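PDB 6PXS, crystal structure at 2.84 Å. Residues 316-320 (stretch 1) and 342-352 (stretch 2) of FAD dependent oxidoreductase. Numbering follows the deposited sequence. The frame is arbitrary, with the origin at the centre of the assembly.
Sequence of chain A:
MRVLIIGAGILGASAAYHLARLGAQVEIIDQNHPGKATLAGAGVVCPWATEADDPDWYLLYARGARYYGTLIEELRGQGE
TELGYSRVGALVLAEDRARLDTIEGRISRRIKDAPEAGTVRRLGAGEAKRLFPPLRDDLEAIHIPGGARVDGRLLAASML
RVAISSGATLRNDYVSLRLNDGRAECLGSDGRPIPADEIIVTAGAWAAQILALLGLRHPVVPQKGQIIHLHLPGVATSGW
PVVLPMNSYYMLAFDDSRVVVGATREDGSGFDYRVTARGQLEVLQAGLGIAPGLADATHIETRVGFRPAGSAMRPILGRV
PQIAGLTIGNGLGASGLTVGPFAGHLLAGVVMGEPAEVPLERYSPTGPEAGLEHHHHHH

Stretch 1 (316-320) ILGRV
Stretch 2, residues 342-352: FAGHLLAGVVM

A short extended segment laid against a helix can pack largely through side chains, since most of the helix's backbone hydrogen bonds are made within it. Residues 316-320 and 342-352 of this FAD dependent oxidoreductase illustrate the principle. The second stretch is helical throughout, continuing a helix begun earlier, with i to i+4 bonds such as Leu-347 N to Ala-343 O (3.0 Å) and Val-350 N to Leu-346 O (3.0 Å). The first is extended at Ile-316 and Leu-317 (phi/psi -142/133 at the latter), then turns a corner at Gly-318. The two run in the same general sense, so that Leu-317 meets the earlier helical turns and Arg-319 the later ones; the closest CA atoms, of Gly-318 and Val-350, lie 6.7 Å apart. Together they bury 324 Å².

Leu-317 covers the most surface. Its CB points toward the helix, and the m,t rotamer (-50°, 171°) spreads the two methyls over it: CD1 lies 4.1 Å from Ala-343 CB and 4.4 Å from Leu-346 CD2, while CD2 lies 4.1 Å from Leu-347 CD2. These are purely apolar contacts, with Leu-346 at -89°, 40° and Leu-347 in m,t.

The corner falls at Gly-318, whose backbone angles, 134/173, call for glycine, since a CB there would jam against the carbonyl O of Leu-317.

Arg-319 (-67/152) leaves its backbone sideways, yet its long m,t,t chain, with chi4 at -78°, brings its end nearer the helix. Its aliphatic part packs on Val-350, whose CA-to-CB bond points toward the first stretch and whose chi1 is t (167°), with Arg-319 CG 3.7 Å from Val-350 CG1. Farther out, Arg-319 NH2 lies 3.2 Å from Val-351 O, which sits at the guanidinium edge, near its plane. One side chain thus lays methylenes on a valine and brings its guanidinium close to a backbone carbonyl.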

# COMPACT_ATOMS: atom_id res chain seq x y z
N ILE A 316 -5.36 -4.02 -34.23
CA ILE A 316 -4.42 -3.52 -35.22
C ILE A 316 -3.20 -4.43 -35.17
O ILE A 316 -2.46 -4.42 -34.17
CB ILE A 316 -4.03 -2.06 -34.97
CG1 ILE A 316 -5.27 -1.16 -35.07
CG2 ILE A 316 -2.96 -1.62 -35.96
CD1 ILE A 316 -5.00 0.30 -34.75
N LEU A 317 -2.98 -5.21 -36.22
CA LEU A 317 -1.87 -6.15 -36.28
C LEU A 317 -1.30 -6.16 -37.69
O LEU A 317 -2.05 -6.26 -38.66
CB LEU A 317 -2.32 -7.56 -35.89
CG LEU A 317 -3.11 -7.69 -34.58
CD1 LEU A 317 -3.66 -9.10 -34.46
CD2 LEU A 317 -2.23 -7.37 -33.39
N GLY A 318 0.02 -6.08 -37.79
CA GLY A 318 0.71 -6.21 -39.06
C GLY A 318 1.76 -5.13 -39.26
O GLY A 318 1.88 -4.19 -38.48
N ARG A 319 2.51 -5.30 -40.34
CA ARG A 319 3.57 -4.36 -40.67
C ARG A 319 2.98 -3.01 -41.06
O ARG A 319 1.85 -2.91 -41.56
CB ARG A 319 4.43 -4.90 -41.81
CG ARG A 319 5.32 -6.05 -41.41
CD ARG A 319 6.19 -6.53 -42.56
NE ARG A 319 7.17 -7.51 -42.11
CZ ARG A 319 8.29 -7.20 -41.47
NH1 ARG A 319 8.58 -5.93 -41.18
NH2 ARG A 319 9.13 -8.16 -41.10
N VAL A 320 3.76 -1.96 -40.83
CA VAL A 320 3.32 -0.60 -41.14
C VAL A 320 3.58 -0.33 -42.62
O VAL A 320 4.72 -0.49 -43.08
CB VAL A 320 4.04 0.43 -40.25
CG1 VAL A 320 3.61 1.84 -40.63
CG2 VAL A 320 3.75 0.15 -38.79
N PHE A 342 -2.86 -15.43 -28.56
CA PHE A 342 -2.81 -15.85 -29.95
C PHE A 342 -2.35 -14.71 -30.85
O PHE A 342 -1.60 -14.93 -31.81
CB PHE A 342 -4.18 -16.36 -30.40
CG PHE A 342 -4.21 -16.84 -31.82
CD1 PHE A 342 -3.45 -17.93 -32.21
CD2 PHE A 342 -5.01 -16.22 -32.76
CE1 PHE A 342 -3.47 -18.38 -33.52
CE2 PHE A 342 -5.04 -16.67 -34.07
CZ PHE A 342 -4.27 -17.75 -34.45
N ALA A 343 -2.78 -13.48 -30.57
CA ALA A 343 -2.35 -12.35 -31.38
C ALA A 343 -0.83 -12.22 -31.38
O ALA A 343 -0.24 -11.83 -32.39
CB ALA A 343 -2.99 -11.05 -30.88
N GLY A 344 -0.19 -12.55 -30.26
CA GLY A 344 1.27 -12.56 -30.24
C GLY A 344 1.85 -13.57 -31.20
O GLY A 344 2.82 -13.29 -31.90
N HIS A 345 1.26 -14.77 -31.25
CA HIS A 345 1.69 -15.78 -32.21
C HIS A 345 1.60 -15.27 -33.64
O HIS A 345 2.42 -15.64 -34.48
CB HIS A 345 0.85 -17.05 -32.04
CG HIS A 345 1.12 -18.09 -33.08
ND1 HIS A 345 2.34 -18.71 -33.21
CD2 HIS A 345 0.32 -18.62 -34.04
CE1 HIS A 345 2.28 -19.58 -34.21
NE2 HIS A 345 1.07 -19.55 -34.72
N LEU A 346 0.62 -14.42 -33.93
CA LEU A 346 0.51 -13.83 -35.26
C LEU A 346 1.65 -12.84 -35.51
O LEU A 346 2.29 -12.87 -36.56
CB LEU A 346 -0.84 -13.14 -35.42
CG LEU A 346 -2.00 -14.00 -35.94
CD1 LEU A 346 -1.98 -15.39 -35.35
CD2 LEU A 346 -3.32 -13.31 -35.65
N LEU A 347 1.90 -11.94 -34.55
CA LEU A 347 2.97 -10.97 -34.71
C LEU A 347 4.31 -11.67 -34.94
O LEU A 347 5.11 -11.23 -35.78
CB LEU A 347 3.05 -10.06 -33.49
CG LEU A 347 1.83 -9.16 -33.27
CD1 LEU A 347 1.93 -8.43 -31.94
CD2 LEU A 347 1.68 -8.17 -34.41
N ALA A 348 4.57 -12.76 -34.21
CA ALA A 348 5.80 -13.50 -34.41
C ALA A 348 5.97 -13.91 -35.87
O ALA A 348 7.00 -13.64 -36.49
CB ALA A 348 5.82 -14.73 -33.50
N GLY A 349 4.95 -14.57 -36.43
CA GLY A 349 5.03 -14.98 -37.82
C GLY A 349 5.24 -13.82 -38.77
O GLY A 349 6.00 -13.92 -39.73
N VAL A 350 4.58 -12.69 -38.50
CA VAL A 350 4.70 -11.53 -39.38
C VAL A 350 6.15 -11.09 -39.48
O VAL A 350 6.73 -11.03 -40.58
CB VAL A 350 3.80 -10.38 -38.87
CG1 VAL A 350 4.16 -9.08 -39.57
CG2 VAL A 350 2.34 -10.72 -39.08
N VAL A 351 6.76 -10.77 -38.34
CA VAL A 351 8.11 -10.21 -38.35
C VAL A 351 9.11 -11.19 -38.94
O VAL A 351 10.12 -10.79 -39.54
CB VAL A 351 8.51 -9.77 -36.93
CG1 VAL A 351 8.48 -10.95 -35.97
CG2 VAL A 351 9.88 -9.13 -36.93
N MET A 352 8.86 -12.50 -38.81
CA MET A 352 9.78 -13.50 -39.33
C MET A 352 9.54 -13.81 -40.80
O MET A 352 10.45 -14.31 -41.47
CB MET A 352 9.68 -14.79 -38.52
CG MET A 352 10.29 -14.70 -37.13
SD MET A 352 12.07 -14.45 -37.14
CE MET A 352 12.66 -16.05 -37.70